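Long-range contacts in beta-porphyranase B (PDB 4AWD), which hydrolyses the sulfated red-seaweed polysaccharide porphyran at beta-D-galactopyranose-(1->4)-alpha-L-galactopyranose-6-sulfate linkages: residues K27-A32 against D53-F58; E33-N38 against W313-K318. One frame throughout, in Å; residues are numbered along the deposited sequence.

Contacts 1 and 2 lie side by side, their centres about 8 Å apart, on the same outer flank of the chain. Both use the short helix 30-34 near the N-terminus. Its start meets the loop 53-58 in contact 1. H35 and I36, just further along, meet strand 308-321 in contact 2. The segments alternate along the chain: 27-32, 33-38, 53-58, then 313-318. A32 O and Y317 OH, probably hydrogen-bonded, join the two contacts, as do the backbones of D56 and V314. Both place the N-terminal segment against the GH16 fold beside the calcium site. Their centres are about 18 to 19 Å from the chain centre.

Contact 1 of 2, residues K27-A32 against D53-F58; sequences KEYSLA and DYTDEF. With CA (calcium ion), chain C.
E57 turns its CG away from its own carbonyl carbon (chi1 -60°) and bends again at chi2. This brings the carboxylate against L31 and A32. L31 CB lies 3.7 Å from E57 CD, and the leucine CD1 comes close to E57 OE1. E28 has its CG anti to the backbone N (chi1 165°) and bends at chi2, which carries its acid toward D56.

No direct hydrogen bond crosses between the segments. Water does the joining. One water donates to E57 OE2 at 2.7 Å and to E28 O, and accepts from A32 N at 2.8 Å. It therefore ties the carboxylate to the backbone around the start of helix 30-34. The other carboxylate oxygen, E57 OE1, accepts from a calcium-bound water and makes a salt bridge with R315.

E57 also belongs to the calcium site: its backbone O binds the ion at 2.4 Å. N59, G94 and D312 complete the protein ligands. Just before it, D56 forms an Asx turn, in which OD1 accepts from F58 N at 2.7 Å. The bend belongs to the loop after strand 46-50 of the GH16 beta-jelly-roll.

The acids of E28 and D56 stand near each other. E28 OE2 and D56 OD1 are 4.1 Å apart, and the carboxylate planes are turned 62° apart. Two waters bridge them, one of them through a weak bond to E28 and the other through a weak bond to D56. The like charges would probably repel, and waters donating to both acids would ease this.

At the other end the contact is apolar. T55 CG2 meets the edge of the Y29 ring in its plane, 3.9 Å from Y29 CD1. A32 CB packs on the same methyl. K67 binds both Y29 OH and T55 O.

Contact 2 of 2, residues E33-N38 against W313-K318; sequences EEHIKN and WVRAYK
H35 enters the contact through its aromatic ring, which meets W313 edge to face. The edge of the tryptophan's six-membered ring is turned toward the imidazole face. The centroids are 5.1 Å apart and the planes meet at 55°. The histidine CG stands anti to the backbone N (chi1 -170°), which extends the ring from segment 33-38 toward the strand.

The guanidinium of R315 supplies the polar part of the packing. Its NH2 lies over one face of the imidazole, offset toward the rim and 3.4 Å from H35 CG. W313 CZ2 lies over that same face, also toward the rim. R315 in turn lies flat over the indole, with its CZ centred 3.3 Å above that ring. This stacking limits how the guanidinium can rotate. R315 NH1 is held by a salt bridge to E57, so the positive charge has a partner beside the rings. On the histidine, NE2 is hydrogen-bonded to E137.

Y317 adds contacts at a ring edge and through apolar carbon. Its OH sits in the plane of the imidazole at the edge and lies 3.4 Å from H35 CB. That hydroxyl is also hydrogen-bonded to A32 O. I36 CG1 packs on the tyrosine ring, 3.6 Å from Y317 CE2.

A 3-10 turn at 36-38 follows the helix, with N38 N bonded to H35 O.

W313, R315 and Y317 come at every second position and so project from one face of strand 308-321 toward segment 33-38. In the GH16 beta-jelly-roll this strand pairs antiparallel with strands 46-50 and 134-141. W48 of strand 46-50 touches both I36 and Y317, while E137 and R139 of strand 134-141 touch W313.

Contact 1 of 2, residues K27-A32 against D53-F58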
loop_
_atom_site.group_PDB
_atom_site.type_symbol
_atom_site.label_atom_id
_atom_site.label_comp_id
_atom_site.label_asym_id
_atom_site.label_seq_id
_atom_site.Cartn_x
_atom_site.Cartn_y
_atom_site.Cartn_z
ATOM N N LYS A 27 -7.505 25.895 -1.111
ATOM C CA LYS A 27 -6.795 25.523 0.147
ATOM C C LYS A 27 -6.590 24.002 0.239
ATOM O O LYS A 27 -6.171 23.476 1.284
ATOM C CB LYS A 27 -7.560 26.056 1.369
ATOM N N GLU A 28 -6.856 23.302 -0.862
ATOM C CA GLU A 28 -6.789 21.836 -0.882
ATOM C C GLU A 28 -5.352 21.280 -0.767
ATOM O O GLU A 28 -5.166 20.142 -0.362
ATOM C CB GLU A 28 -7.567 21.286 -2.098
ATOM C CG GLU A 28 -7.313 19.841 -2.451
ATOM C CD GLU A 28 -8.574 19.068 -2.846
ATOM O OE1 GLU A 28 -9.532 19.665 -3.401
ATOM O OE2 GLU A 28 -8.598 17.843 -2.596
ATOM N N TYR A 29 -4.346 22.106 -1.066
ATOM C CA TYR A 29 -2.943 21.652 -1.083
ATOM C C TYR A 29 -2.014 22.353 -0.078
ATOM O O TYR A 29 -0.802 22.086 -0.069
ATOM C CB TYR A 29 -2.375 21.700 -2.512
ATOM C CG TYR A 29 -3.182 20.834 -3.438
ATOM C CD1 TYR A 29 -3.129 19.449 -3.335
ATOM C CD2 TYR A 29 -4.038 21.388 -4.384
ATOM C CE1 TYR A 29 -3.893 18.637 -4.157
ATOM C CE2 TYR A 29 -4.801 20.580 -5.226
ATOM C CZ TYR A 29 -4.724 19.201 -5.102
ATOM O OH TYR A 29 -5.474 18.369 -5.908
ATOM N N SER A 30 -2.588 23.209 0.769
ATOM C CA SER A 30 -1.818 24.028 1.728
ATOM C C SER A 30 -1.131 23.212 2.818
ATOM O O SER A 30 0.012 23.502 3.204
ATOM C CB SER A 30 -2.701 25.084 2.403
ATOM O OG SER A 30 -3.612 25.656 1.480
ATOM N N LEU A 31 -1.839 22.214 3.332
ATOM C CA LEU A 31 -1.298 21.392 4.396
ATOM C C LEU A 31 -0.111 20.587 3.881
ATOM O O LEU A 31 0.897 20.461 4.575
ATOM C CB LEU A 31 -2.380 20.495 5.002
ATOM C CG LEU A 31 -3.332 21.240 5.948
ATOM C CD1 LEU A 31 -4.430 20.323 6.421
ATOM C CD2 LEU A 31 -2.590 21.816 7.142
ATOM N N ALA A 32 -0.224 20.090 2.651
ATOM C CA ALA A 32 0.855 19.340 2.010
ATOM C C ALA A 32 2.061 20.215 1.712
ATOM O O ALA A 32 3.190 19.773 1.893
ATOM C CB ALA A 32 0.367 18.636 0.733
ATOM N N ASP A 53 -1.884 15.084 -7.883
ATOM C CA ASP A 53 -2.580 13.928 -8.396
ATOM C C ASP A 53 -2.695 12.787 -7.389
ATOM O O ASP A 53 -3.583 11.961 -7.502
ATOM C CB ASP A 53 -1.898 13.471 -9.689
ATOM C CG ASP A 53 -2.137 14.445 -10.857
ATOM O OD1 ASP A 53 -2.950 15.392 -10.712
ATOM O OD2 ASP A 53 -1.514 14.262 -11.917
ATOM N N TYR A 54 -1.812 12.752 -6.396
ATOM C CA TYR A 54 -1.812 11.660 -5.413
ATOM C C TYR A 54 -1.817 12.219 -3.991
ATOM O O TYR A 54 -1.350 11.593 -3.050
ATOM C CB TYR A 54 -0.629 10.714 -5.677
ATOM C CG TYR A 54 -0.500 10.420 -7.150
ATOM C CD1 TYR A 54 -1.366 9.520 -7.779
ATOM C CD2 TYR A 54 0.440 11.099 -7.937
ATOM C CE1 TYR A 54 -1.282 9.275 -9.156
ATOM C CE2 TYR A 54 0.531 10.864 -9.309
ATOM C CZ TYR A 54 -0.329 9.954 -9.910
ATOM O OH TYR A 54 -0.226 9.725 -11.266
ATOM N N THR A 55 -2.379 13.416 -3.862
ATOM C CA THR A 55 -2.359 14.133 -2.610
ATOM C C THR A 55 -3.790 14.438 -2.244
ATOM O O THR A 55 -4.569 14.921 -3.090
ATOM C CB THR A 55 -1.514 15.434 -2.726
ATOM O OG1 THR A 55 -0.126 15.095 -2.840
ATOM C CG2 THR A 55 -1.699 16.307 -1.519
ATOM N N ASP A 56 -4.128 14.150 -0.988
ATOM C CA ASP A 56 -5.467 14.377 -0.472
ATOM C C ASP A 56 -5.510 14.405 1.048
ATOM O O ASP A 56 -5.052 13.461 1.726
ATOM C CB ASP A 56 -6.444 13.304 -0.971
ATOM C CG ASP A 56 -7.886 13.807 -1.028
ATOM O OD1 ASP A 56 -8.309 14.599 -0.145
ATOM O OD2 ASP A 56 -8.600 13.395 -1.965
ATOM N N GLU A 57 -6.122 15.466 1.566
ATOM C CA GLU A 57 -6.259 15.667 2.992
ATOM C C GLU A 57 -7.532 15.005 3.511
ATOM O O GLU A 57 -7.705 14.826 4.710
ATOM C CB GLU A 57 -6.260 17.164 3.305
ATOM C CG GLU A 57 -4.998 17.895 2.881
ATOM C CD GLU A 57 -3.734 17.380 3.573
ATOM O OE1 GLU A 57 -3.801 16.932 4.746
ATOM O OE2 GLU A 57 -2.655 17.444 2.943
ATOM N N PHE A 58 -8.421 14.640 2.601
ATOM C CA PHE A 58 -9.707 14.019 2.955
ATOM C C PHE A 58 -10.478 14.879 3.966
ATOM O O PHE A 58 -11.089 14.368 4.911
ATOM C CB PHE A 58 -9.535 12.570 3.471
ATOM C CG PHE A 58 -8.668 11.691 2.600
ATOM C CD1 PHE A 58 -9.088 11.301 1.327
ATOM C CD2 PHE A 58 -7.434 11.227 3.069
ATOM C CE1 PHE A 58 -8.284 10.468 0.528
ATOM C CE2 PHE A 58 -6.620 10.402 2.282
ATOM C CZ PHE A 58 -7.041 10.012 1.013
HETATM CA CA CA C . -7.324 15.042 7.105
HETATM O O HOH W 1 -10.395 16.276 -0.201
HETATM O O HOH W 2 -8.392 15.585 -3.700
HETATM O O HOH W 3 -2.715 19.738 1.428
HETATM O O HOH W 4 -5.677 16.697 6.726
#

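Contact 2 of 2, residues E33-N38 against W313-K318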
loop_
_atom_site.group_PDB
_atom_site.type_symbol
_atom_site.label_atom_id
_atom_site.label_comp_id
_atom_site.label_asym_id
_atom_site.label_seq_id
_atom_site.Cartn_x
_atom_site.Cartn_y
_atom_site.Cartn_z
ATOM N N GLU A 33 1.825 21.445 1.250
ATOM C CA GLU A 33 2.921 22.400 1.013
ATOM C C GLU A 33 3.678 22.677 2.308
ATOM O O GLU A 33 4.908 22.637 2.337
ATOM C CB GLU A 33 2.400 23.712 0.416
ATOM C CG GLU A 33 3.482 24.714 0.031
ATOM C CD GLU A 33 4.133 24.427 -1.322
ATOM O OE1 GLU A 33 3.655 23.521 -2.059
ATOM O OE2 GLU A 33 5.128 25.124 -1.660
ATOM N N GLU A 34 2.929 22.936 3.378
ATOM C CA GLU A 34 3.496 23.170 4.699
ATOM C C GLU A 34 4.294 21.959 5.206
ATOM O O GLU A 34 5.300 22.131 5.892
ATOM C CB GLU A 34 2.380 23.559 5.676
ATOM C CG GLU A 34 2.809 23.773 7.138
ATOM C CD GLU A 34 3.716 24.999 7.363
ATOM O OE1 GLU A 34 3.675 25.977 6.565
ATOM O OE2 GLU A 34 4.476 24.979 8.363
ATOM N N HIS A 35 3.858 20.748 4.850
ATOM C CA HIS A 35 4.524 19.508 5.274
ATOM C C HIS A 35 5.934 19.286 4.671
ATOM O O HIS A 35 6.666 18.406 5.125
ATOM C CB HIS A 35 3.617 18.291 5.007
ATOM C CG HIS A 35 4.114 17.009 5.614
ATOM N ND1 HIS A 35 4.312 16.849 6.971
ATOM C CD2 HIS A 35 4.439 15.822 5.047
ATOM C CE1 HIS A 35 4.749 15.625 7.212
ATOM N NE2 HIS A 35 4.840 14.983 6.060
ATOM N N ILE A 36 6.317 20.083 3.670
ATOM C CA ILE A 36 7.658 20.000 3.068
ATOM C C ILE A 36 8.789 20.212 4.101
ATOM O O ILE A 36 9.843 19.575 4.003
ATOM C CB ILE A 36 7.790 20.930 1.818
ATOM C CG1 ILE A 36 6.841 20.447 0.714
ATOM C CG2 ILE A 36 9.236 20.979 1.275
ATOM C CD1 ILE A 36 6.619 21.454 -0.421
ATOM N N LYS A 37 8.549 21.073 5.091
ATOM C CA LYS A 37 9.408 21.202 6.283
ATOM C C LYS A 37 9.927 19.865 6.797
ATOM O O LYS A 37 11.071 19.771 7.233
ATOM C CB LYS A 37 8.600 21.726 7.465
ATOM C CG LYS A 37 8.160 23.146 7.449
ATOM C CD LYS A 37 7.532 23.492 8.813
ATOM C CE LYS A 37 6.585 22.398 9.295
ATOM N NZ LYS A 37 5.599 22.895 10.298
ATOM N N ASN A 38 9.041 18.863 6.808
ATOM C CA ASN A 38 9.295 17.573 7.449
ATOM C C ASN A 38 9.951 16.526 6.556
ATOM O O ASN A 38 10.445 15.517 7.042
ATOM C CB ASN A 38 8.001 17.006 8.029
ATOM C CG ASN A 38 7.406 17.888 9.100
ATOM O OD1 ASN A 38 8.070 18.225 10.072
ATOM N ND2 ASN A 38 6.146 18.273 8.924
ATOM N N TRP A 313 -4.334 11.722 5.891
ATOM C CA TRP A 313 -4.013 12.264 4.587
ATOM C C TRP A 313 -3.135 11.340 3.793
ATOM O O TRP A 313 -2.510 10.433 4.335
ATOM C CB TRP A 313 -3.343 13.646 4.694
ATOM C CG TRP A 313 -2.300 13.775 5.772
ATOM C CD1 TRP A 313 -2.461 14.366 7.002
ATOM C CD2 TRP A 313 -0.946 13.323 5.723
ATOM N NE1 TRP A 313 -1.287 14.322 7.706
ATOM C CE2 TRP A 313 -0.342 13.681 6.948
ATOM C CE3 TRP A 313 -0.176 12.664 4.757
ATOM C CZ2 TRP A 313 0.987 13.392 7.238
ATOM C CZ3 TRP A 313 1.159 12.382 5.042
ATOM C CH2 TRP A 313 1.721 12.741 6.272
ATOM N N VAL A 314 -3.099 11.586 2.493
ATOM C CA VAL A 314 -2.124 10.969 1.628
ATOM C C VAL A 314 -1.430 12.138 0.934
ATOM O O VAL A 314 -2.108 13.026 0.395
ATOM C CB VAL A 314 -2.829 10.009 0.664
ATOM C CG1 VAL A 314 -1.972 9.702 -0.546
ATOM C CG2 VAL A 314 -3.216 8.715 1.415
ATOM N N ARG A 315 -0.101 12.191 0.986
ATOM C CA ARG A 315 0.597 13.330 0.385
ATOM C C ARG A 315 1.766 12.886 -0.481
ATOM O O ARG A 315 2.594 12.089 -0.055
ATOM C CB ARG A 315 0.979 14.382 1.455
ATOM C CG ARG A 315 -0.201 14.676 2.429
ATOM C CD ARG A 315 -0.231 16.033 3.110
ATOM N NE ARG A 315 0.508 16.124 4.359
ATOM C CZ ARG A 315 0.061 16.644 5.511
ATOM N NH1 ARG A 315 -1.167 17.122 5.653
ATOM N NH2 ARG A 315 0.876 16.681 6.552
ATOM N N ALA A 316 1.794 13.360 -1.723
ATOM C CA ALA A 316 2.859 12.997 -2.661
ATOM C C ALA A 316 3.642 14.221 -3.134
ATOM O O ALA A 316 3.091 15.323 -3.259
ATOM C CB ALA A 316 2.292 12.252 -3.849
ATOM N N TYR A 317 4.925 14.016 -3.409
ATOM C CA TYR A 317 5.780 15.097 -3.856
ATOM C C TYR A 317 6.671 14.688 -5.025
ATOM O O TYR A 317 6.949 13.510 -5.241
ATOM C CB TYR A 317 6.612 15.649 -2.695
ATOM C CG TYR A 317 5.778 16.077 -1.500
ATOM C CD1 TYR A 317 5.332 15.137 -0.565
ATOM C CD2 TYR A 317 5.420 17.405 -1.310
ATOM C CE1 TYR A 317 4.563 15.508 0.522
ATOM C CE2 TYR A 317 4.651 17.789 -0.208
ATOM C CZ TYR A 317 4.229 16.829 0.698
ATOM O OH TYR A 317 3.467 17.177 1.779
ATOM N N LYS A 318 7.079 15.702 -5.783
ATOM C CA LYS A 318 8.011 15.596 -6.895
ATOM C C LYS A 318 9.221 16.475 -6.649
ATOM O O LYS A 318 9.113 17.544 -6.049
ATOM C CB LYS A 318 7.333 16.105 -8.167
ATOM C CG LYS A 318 7.064 15.061 -9.221
ATOM C CD LYS A 318 5.937 15.529 -10.157
ATOM C CE LYS A 318 6.022 17.027 -10.481
ATOM N NZ LYS A 318 4.865 17.477 -11.311
#